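Local atomic coordinates of putative uncharacterized protein lp_3323 (Lactobacillus plantarum, PDB entry 3DC7), a protein that is of unknown function but belongs to the GDSL-like lipase/acylhydrolase family of the SGNH hydrolase clan and so probably hydrolyses ester or related acyl bonds. Residues G90-G102 with F148-Y162. Numbering follows the deposited sequence. Where two conformers were deposited one is given.
Sequences GGVNDYGRDQPLG and FSAVTNGLGYRQSDY
The CA atoms of G96 and F148 approach to 4.4 Å where helix 92-96 and its exit loop lie in the curve of loop 148-158 and the first turn of helix 159-173. Y95, its CG anti to the backbone N (chi1 167°), reaches across so that CB of Q159 sits over its ring, while its OH donates to S149 O from above the carbonyl plane. The edge of Y95 meets the face of Y162 in an offset edge-to-face pair, planes 75° apart. Y162 is clasped on both faces, by CA of Y95 and CD1 of L101, each centrally; its OH donates to Q99 O at 2.6 Å and accepts from ND2 of N153 at 3.1 Å. A phenylalanine at Y162 would probably leave Q99 O without its hydroxyl donor and ND2 of N153 without one acceptor. ND2 of N153 also gives Y95 O a nearly straight 2.8 Å bond (161°) on an in-plane lone pair, and OD1 takes L155 N and Y157 N from opposite faces, the former closing an Asx turn. CA of G96 lies 3.7 Å from the centre of the F148 ring, where any CB would clash. D98 takes a weak bond from G154 N on OD1, while its OD2 is hydrogen-bonded to OG of S147. With D98 as C-prime, a Schellman motif ends helix 92-96, which follows strand 85-89 of the parallel sheet in this SGNH-hydrolase-type alpha/beta fold.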
ATOM      1  N   GLY A  90      16.911  -4.157  -6.871  1.00 27.18           N
ATOM      2  CA  GLY A  90      17.864  -3.149  -7.321  1.00 27.96           C
ATOM      3  C   GLY A  90      17.480  -1.717  -7.004  1.00 28.20           C
ATOM      4  O   GLY A  90      16.382  -1.455  -6.500  1.00 29.03           O
ATOM      5  N   GLY A  91      18.401  -0.795  -7.294  1.00 27.91           N
ATOM      6  CA  GLY A  91      18.184   0.630  -7.077  1.00 27.22           C
ATOM      7  C   GLY A  91      19.129   1.272  -6.068  1.00 27.06           C
ATOM      8  O   GLY A  91      19.356   2.485  -6.119  1.00 26.89           O
ATOM      9  N   VAL A  92      19.674   0.477  -5.147  1.00 26.42           N
ATOM     10  CA  VAL A  92      20.520   1.050  -4.117  1.00 25.96           C
ATOM     11  C   VAL A  92      21.863   1.509  -4.682  1.00 25.40           C
ATOM     12  O   VAL A  92      22.413   2.510  -4.226  1.00 24.84           O
ATOM     13  CB  VAL A  92      20.685   0.140  -2.870  1.00 26.43           C
ATOM     14  CG1 VAL A  92      21.805  -0.878  -3.050  1.00 25.17           C
ATOM     15  CG2 VAL A  92      20.978   1.014  -1.659  1.00 26.99           C
ATOM     16  N   ASN A  93      22.365   0.792  -5.689  1.00 24.70           N
ATOM     17  CA  ASN A  93      23.575   1.219  -6.402  1.00 24.84           C
ATOM     18  C   ASN A  93      23.296   2.370  -7.352  1.00 24.79           C
ATOM     19  O   ASN A  93      24.125   3.262  -7.510  1.00 24.65           O
ATOM     20  CB  ASN A  93      24.235   0.061  -7.155  1.00 24.43           C
ATOM     21  CG  ASN A  93      24.842  -0.969  -6.221  1.00 24.84           C
ATOM     22  OD1 ASN A  93      24.674  -2.179  -6.420  1.00 23.42           O
ATOM     23  ND2 ASN A  93      25.546  -0.496  -5.191  1.00 20.63           N
ATOM     24  N   ASP A  94      22.125   2.365  -7.979  1.00 24.83           N
ATOM     25  CA  ASP A  94      21.746   3.516  -8.784  1.00 25.20           C
ATOM     26  C   ASP A  94      21.760   4.773  -7.912  1.00 24.53           C
ATOM     27  O   ASP A  94      22.286   5.808  -8.318  1.00 24.07           O
ATOM     28  CB  ASP A  94      20.404   3.297  -9.451  1.00 25.60           C
ATOM     29  CG  ASP A  94      20.394   2.053 -10.338  1.00 28.68           C
ATOM     30  OD1 ASP A  94      20.323   2.197 -11.588  1.00 31.76           O
ATOM     31  OD2 ASP A  94      20.457   0.924  -9.782  1.00 30.95           O
ATOM     32  N   TYR A  95      21.224   4.668  -6.697  1.00 24.24           N
ATOM     33  CA  TYR A  95      21.313   5.784  -5.746  1.00 24.26           C
ATOM     34  C   TYR A  95      22.771   6.072  -5.341  1.00 24.30           C
ATOM     35  O   TYR A  95      23.277   7.156  -5.591  1.00 24.11           O
ATOM     36  CB  TYR A  95      20.433   5.569  -4.499  1.00 23.84           C
ATOM     37  CG  TYR A  95      20.748   6.537  -3.369  1.00 22.56           C
ATOM     38  CD1 TYR A  95      20.420   7.895  -3.473  1.00 21.36           C
ATOM     39  CD2 TYR A  95      21.411   6.104  -2.218  1.00 21.78           C
ATOM     40  CE1 TYR A  95      20.734   8.789  -2.460  1.00 21.71           C
ATOM     41  CE2 TYR A  95      21.725   6.992  -1.198  1.00 21.63           C
ATOM     42  CZ  TYR A  95      21.384   8.327  -1.326  1.00 22.59           C
ATOM     43  OH  TYR A  95      21.670   9.206  -0.312  1.00 23.23           O
ATOM     44  N   GLY A  96      23.437   5.081  -4.754  1.00 24.48           N
ATOM     45  CA  GLY A  96      24.749   5.276  -4.151  1.00 25.31           C
ATOM     46  C   GLY A  96      25.912   5.451  -5.111  1.00 25.94           C
ATOM     47  O   GLY A  96      26.942   5.997  -4.743  1.00 25.71           O
ATOM     48  N   ARG A  97      25.760   4.986  -6.346  1.00 26.44           N
ATOM     49  CA  ARG A  97      26.828   5.145  -7.328  1.00 26.91           C
ATOM     50  C   ARG A  97      26.461   6.188  -8.396  1.00 27.44           C
ATOM     51  O   ARG A  97      27.024   6.203  -9.491  1.00 27.73           O
ATOM     52  CB  ARG A  97      27.209   3.792  -7.932  1.00 26.28           C
ATOM     53  CG  ARG A  97      27.378   2.692  -6.876  1.00 25.92           C
ATOM     54  CD  ARG A  97      27.854   1.381  -7.471  1.00 26.03           C
ATOM     55  NE  ARG A  97      29.303   1.367  -7.630  1.00 25.60           N
ATOM     56  CZ  ARG A  97      29.990   0.393  -8.219  1.00 27.25           C
ATOM     57  NH1 ARG A  97      29.360  -0.651  -8.738  1.00 26.30           N
ATOM     58  NH2 ARG A  97      31.316   0.478  -8.319  1.00 27.19           N
ATOM     59  N   ASP A  98      25.510   7.054  -8.061  1.00 27.60           N
ATOM     60  CA  ASP A  98      25.196   8.225  -8.866  1.00 28.01           C
ATOM     61  C   ASP A  98      24.736   7.904 -10.297  1.00 27.96           C
ATOM     62  O   ASP A  98      25.291   8.427 -11.275  1.00 28.39           O
ATOM     63  CB  ASP A  98      26.383   9.227  -8.843  1.00 28.42           C
ATOM     64  CG  ASP A  98      26.692   9.754  -7.428  1.00 29.85           C
ATOM     65  OD1 ASP A  98      25.730  10.018  -6.676  1.00 30.58           O
ATOM     66  OD2 ASP A  98      27.885   9.928  -7.067  1.00 30.99           O
ATOM     67  N   GLN A  99      23.716   7.058 -10.424  1.00 27.53           N
ATOM     68  CA  GLN A  99      22.992   6.940 -11.698  1.00 27.27           C
ATOM     69  C   GLN A  99      22.083   8.165 -11.844  1.00 26.99           C
ATOM     70  O   GLN A  99      21.293   8.448 -10.944  1.00 26.20           O
ATOM     71  CB  GLN A  99      22.171   5.645 -11.745  1.00 27.18           C
ATOM     72  CG  GLN A  99      21.419   5.367 -13.065  1.00 27.84           C
ATOM     73  CD  GLN A  99      22.342   4.932 -14.191  1.00 29.85           C
ATOM     74  OE1 GLN A  99      22.434   5.592 -15.241  1.00 31.31           O
ATOM     75  NE2 GLN A  99      23.048   3.826 -13.975  1.00 27.63           N
ATOM     76  N   PRO A 100      22.199   8.919 -12.964  1.00 27.31           N
ATOM     77  CA  PRO A 100      21.248  10.028 -13.099  1.00 27.38           C
ATOM     78  C   PRO A 100      19.838   9.484 -12.931  1.00 27.27           C
ATOM     79  O   PRO A 100      19.540   8.383 -13.414  1.00 27.10           O
ATOM     80  CB  PRO A 100      21.478  10.530 -14.529  1.00 27.13           C
ATOM     81  CG  PRO A 100      22.927  10.183 -14.801  1.00 28.00           C
ATOM     82  CD  PRO A 100      23.119   8.840 -14.119  1.00 27.47           C
ATOM     83  N   LEU A 101      19.003  10.222 -12.211  1.00 27.34           N
ATOM     84  CA  LEU A 101      17.641   9.780 -11.936  1.00 28.05           C
ATOM     85  C   LEU A 101      16.763   9.880 -13.177  1.00 28.92           C
ATOM     86  O   LEU A 101      15.988   8.969 -13.483  1.00 29.16           O
ATOM     87  CB  LEU A 101      17.032  10.586 -10.791  1.00 27.85           C
ATOM     88  CG  LEU A 101      15.616  10.206 -10.358  1.00 27.17           C
ATOM     89  CD1 LEU A 101      15.561   8.791  -9.830  1.00 24.57           C
ATOM     90  CD2 LEU A 101      15.095  11.193  -9.337  1.00 28.13           C
ATOM     91  N   GLY A 102      16.897  10.986 -13.900  1.00 29.86           N
ATOM     92  CA  GLY A 102      16.049  11.235 -15.036  1.00 30.67           C
ATOM     93  C   GLY A 102      14.666  11.629 -14.574  1.00 31.74           C
ATOM     94  O   GLY A 102      14.473  12.064 -13.441  1.00 31.60           O
ATOM     95  N   PHE A 148      27.431   6.822  -0.941  1.00 27.73           N
ATOM     96  CA  PHE A 148      26.464   6.043  -0.188  1.00 27.13           C
ATOM     97  C   PHE A 148      26.156   6.750   1.130  1.00 26.81           C
ATOM     98  O   PHE A 148      26.833   6.543   2.129  1.00 27.11           O
ATOM     99  CB  PHE A 148      26.982   4.626   0.053  1.00 26.68           C
ATOM    100  CG  PHE A 148      26.916   3.742  -1.154  1.00 24.66           C
ATOM    101  CD1 PHE A 148      27.994   3.658  -2.033  1.00 24.06           C
ATOM    102  CD2 PHE A 148      25.785   2.974  -1.404  1.00 22.89           C
ATOM    103  CE1 PHE A 148      27.939   2.827  -3.150  1.00 23.02           C
ATOM    104  CE2 PHE A 148      25.716   2.144  -2.515  1.00 23.51           C
ATOM    105  CZ  PHE A 148      26.801   2.069  -3.392  1.00 23.08           C
ATOM    106  N   SER A 149      25.131   7.589   1.118  1.00 26.60           N
ATOM    107  CA  SER A 149      24.863   8.489   2.243  1.00 26.84           C
ATOM    108  C   SER A 149      23.433   8.329   2.766  1.00 26.87           C
ATOM    109  O   SER A 149      22.523   7.931   2.031  1.00 26.27           O
ATOM    110  CB  SER A 149      25.163   9.943   1.813  1.00 27.24           C
ATOM    111  OG  SER A 149      24.621  10.928   2.677  1.00 27.85           O
ATOM    112  N   ALA A 150      23.239   8.638   4.042  1.00 26.91           N
ATOM    113  CA  ALA A 150      21.910   8.623   4.630  1.00 26.95           C
ATOM    114  C   ALA A 150      21.083   9.837   4.179  1.00 27.23           C
ATOM    115  O   ALA A 150      19.870   9.887   4.397  1.00 27.17           O
ATOM    116  CB  ALA A 150      22.010   8.556   6.149  1.00 27.41           C
ATOM    117  N   VAL A 151      21.742  10.794   3.526  1.00 27.32           N
ATOM    118  CA  VAL A 151      21.147  12.092   3.197  1.00 27.58           C
ATOM    119  C   VAL A 151      20.883  12.260   1.681  1.00 27.73           C
ATOM    120  O   VAL A 151      19.734  12.132   1.240  1.00 27.57           O
ATOM    121  CB  VAL A 151      22.019  13.276   3.757  1.00 27.82           C
ATOM    122  CG1 VAL A 151      21.355  14.619   3.496  1.00 28.32           C
ATOM    123  CG2 VAL A 151      22.281  13.112   5.250  1.00 27.50           C
ATOM    124  N   THR A 152      21.939  12.552   0.909  1.00 26.69           N
ATOM    125  CA  THR A 152      21.870  12.719  -0.547  1.00 26.93           C
ATOM    126  C   THR A 152      23.100  12.061  -1.202  1.00 25.77           C
ATOM    127  O   THR A 152      24.120  11.880  -0.548  1.00 25.62           O
ATOM    128  CB  THR A 152      21.821  14.220  -0.961  1.00 27.27           C
ATOM    129  OG1 THR A 152      22.733  14.973  -0.149  1.00 29.74           O
ATOM    130  CG2 THR A 152      20.421  14.818  -0.779  1.00 28.47           C
ATOM    131  N   ASN A 153      22.993  11.680  -2.476  1.00 24.99           N
ATOM    132  CA  ASN A 153      24.142  11.157  -3.231  1.00 24.68           C
ATOM    133  C   ASN A 153      24.904  12.295  -3.928  1.00 25.00           C
ATOM    134  O   ASN A 153      24.562  13.449  -3.741  1.00 25.05           O
ATOM    135  CB  ASN A 153      23.704  10.073  -4.230  1.00 23.85           C
ATOM    136  CG  ASN A 153      22.843  10.614  -5.369  1.00 22.53           C
ATOM    137  OD1 ASN A 153      22.684  11.830  -5.539  1.00 22.16           O
ATOM    138  ND2 ASN A 153      22.282   9.704  -6.160  1.00 17.41           N
ATOM    139  N   GLY A 154      25.931  11.979  -4.720  1.00 25.70           N
ATOM    140  CA  GLY A 154      26.736  13.006  -5.405  1.00 26.43           C
ATOM    141  C   GLY A 154      25.988  13.896  -6.400  1.00 27.58           C
ATOM    142  O   GLY A 154      26.463  14.981  -6.766  1.00 27.97           O
ATOM    143  N   LEU A 155      24.813  13.450  -6.838  1.00 27.95           N
ATOM    144  CA  LEU A 155      23.998  14.229  -7.754  1.00 28.50           C
ATOM    145  C   LEU A 155      22.965  15.031  -6.975  1.00 28.43           C
ATOM    146  O   LEU A 155      22.164  15.746  -7.558  1.00 28.82           O
ATOM    147  CB  LEU A 155      23.292  13.316  -8.759  1.00 28.67           C
ATOM    148  CG  LEU A 155      24.158  12.335  -9.536  1.00 29.99           C
ATOM    149  CD1 LEU A 155      23.258  11.414 -10.320  1.00 31.39           C
ATOM    150  CD2 LEU A 155      25.142  13.066 -10.459  1.00 31.65           C
ATOM    151  N   GLY A 156      22.970  14.884  -5.657  1.00 28.40           N
ATOM    152  CA  GLY A 156      22.055  15.634  -4.805  1.00 28.37           C
ATOM    153  C   GLY A 156      20.648  15.091  -4.649  1.00 28.29           C
ATOM    154  O   GLY A 156      19.811  15.760  -4.051  1.00 28.30           O
ATOM    155  N   TYR A 157      20.368  13.895  -5.184  1.00 28.22           N
ATOM    156  CA  TYR A 157      19.076  13.249  -4.957  1.00 27.86           C
ATOM    157  C   TYR A 157      19.112  12.454  -3.665  1.00 27.58           C
ATOM    158  O   TYR A 157      20.178  12.106  -3.170  1.00 27.89           O
ATOM    159  CB  TYR A 157      18.685  12.312  -6.098  1.00 28.45           C
ATOM    160  CG  TYR A 157      18.555  12.968  -7.442  1.00 29.17           C
ATOM    161  CD1 TYR A 157      17.450  13.755  -7.756  1.00 30.13           C
ATOM    162  CD2 TYR A 157      19.550  12.801  -8.408  1.00 31.31           C
ATOM    163  CE1 TYR A 157      17.336  14.360  -8.998  1.00 31.34           C
ATOM    164  CE2 TYR A 157      19.451  13.402  -9.653  1.00 32.69           C
ATOM    165  CZ  TYR A 157      18.345  14.174  -9.940  1.00 33.05           C
ATOM    166  OH  TYR A 157      18.258  14.756 -11.176  1.00 34.32           O
ATOM    167  N   ARG A 158      17.926  12.168  -3.137  1.00 27.09           N
ATOM    168  CA  ARG A 158      17.759  11.350  -1.944  0.50 26.52           C
ATOM    169  C   ARG A 158      17.411   9.926  -2.374  1.00 26.08           C
ATOM    170  O   ARG A 158      16.903   9.719  -3.466  1.00 25.24           O
ATOM    171  CB  ARG A 158      16.645  11.935  -1.066  0.50 26.94           C
ATOM    172  CG  ARG A 158      16.743  13.459  -0.862  0.50 27.24           C
ATOM    173  CD  ARG A 158      15.413  14.094  -0.428  0.50 27.38           C
ATOM    174  NE  ARG A 158      14.352  13.835  -1.399  0.50 27.75           N
ATOM    175  CZ  ARG A 158      13.301  14.621  -1.615  0.50 27.87           C
ATOM    176  NH1 ARG A 158      13.146  15.754  -0.942  0.50 26.63           N
ATOM    177  NH2 ARG A 158      12.402  14.273  -2.527  0.50 28.14           N
ATOM    178  N   GLN A 159      17.687   8.950  -1.509  1.00 25.47           N
ATOM    179  CA  GLN A 159      17.342   7.550  -1.799  1.00 24.84           C
ATOM    180  C   GLN A 159      15.851   7.413  -2.140  1.00 24.69           C
ATOM    181  O   GLN A 159      15.494   6.698  -3.078  1.00 23.96           O
ATOM    182  CB  GLN A 159      17.743   6.627  -0.633  1.00 24.10           C
ATOM    183  CG  GLN A 159      17.641   5.131  -0.951  1.00 23.18           C
ATOM    184  CD  GLN A 159      18.065   4.235   0.216  1.00 23.26           C
ATOM    185  OE1 GLN A 159      18.644   4.703   1.209  1.00 21.67           O
ATOM    186  NE2 GLN A 159      17.764   2.939   0.108  1.00 22.61           N
ATOM    187  N   SER A 160      15.004   8.130  -1.395  1.00 24.98           N
ATOM    188  CA  SER A 160      13.549   8.119  -1.598  1.00 25.73           C
ATOM    189  C   SER A 160      13.085   8.660  -2.955  1.00 25.60           C
ATOM    190  O   SER A 160      11.942   8.432  -3.348  1.00 26.01           O
ATOM    191  CB  SER A 160      12.841   8.868  -0.472  1.00 26.00           C
ATOM    192  OG  SER A 160      13.159  10.252  -0.512  1.00 28.85           O
ATOM    193  N   ASP A 161      13.954   9.378  -3.671  1.00 25.72           N
ATOM    194  CA  ASP A 161      13.632   9.782  -5.060  1.00 25.22           C
ATOM    195  C   ASP A 161      13.708   8.596  -6.019  1.00 24.39           C
ATOM    196  O   ASP A 161      12.899   8.481  -6.940  1.00 24.04           O
ATOM    197  CB  ASP A 161      14.547  10.900  -5.531  1.00 25.64           C
ATOM    198  CG  ASP A 161      14.299  12.194  -4.800  1.00 27.72           C
ATOM    199  OD1 ASP A 161      13.114  12.526  -4.589  1.00 30.52           O
ATOM    200  OD2 ASP A 161      15.277  12.880  -4.425  1.00 29.47           O
ATOM    201  N   TYR A 162      14.675   7.706  -5.777  1.00 23.50           N
ATOM    202  CA  TYR A 162      14.814   6.464  -6.550  1.00 22.28           C
ATOM    203  C   TYR A 162      13.734   5.462  -6.172  1.00 22.12           C
ATOM    204  O   TYR A 162      13.114   4.835  -7.021  1.00 22.29           O
ATOM    205  CB  TYR A 162      16.199   5.864  -6.334  1.00 21.62           C
ATOM    206  CG  TYR A 162      17.314   6.699  -6.925  1.00 21.15           C
ATOM    207  CD1 TYR A 162      17.741   7.872  -6.304  1.00 20.25           C
ATOM    208  CD2 TYR A 162      17.943   6.315  -8.101  1.00 19.80           C
ATOM    209  CE1 TYR A 162      18.758   8.633  -6.846  1.00 19.89           C
ATOM    210  CE2 TYR A 162      18.964   7.078  -8.648  1.00 20.02           C
ATOM    211  CZ  TYR A 162      19.363   8.229  -8.012  1.00 19.00           C
ATOM    212  OH  TYR A 162      20.368   8.984  -8.544  1.00 19.05           O
TER
HETATM  213  O   HOH W   1      18.770  13.041 -13.461  1.00 29.69           O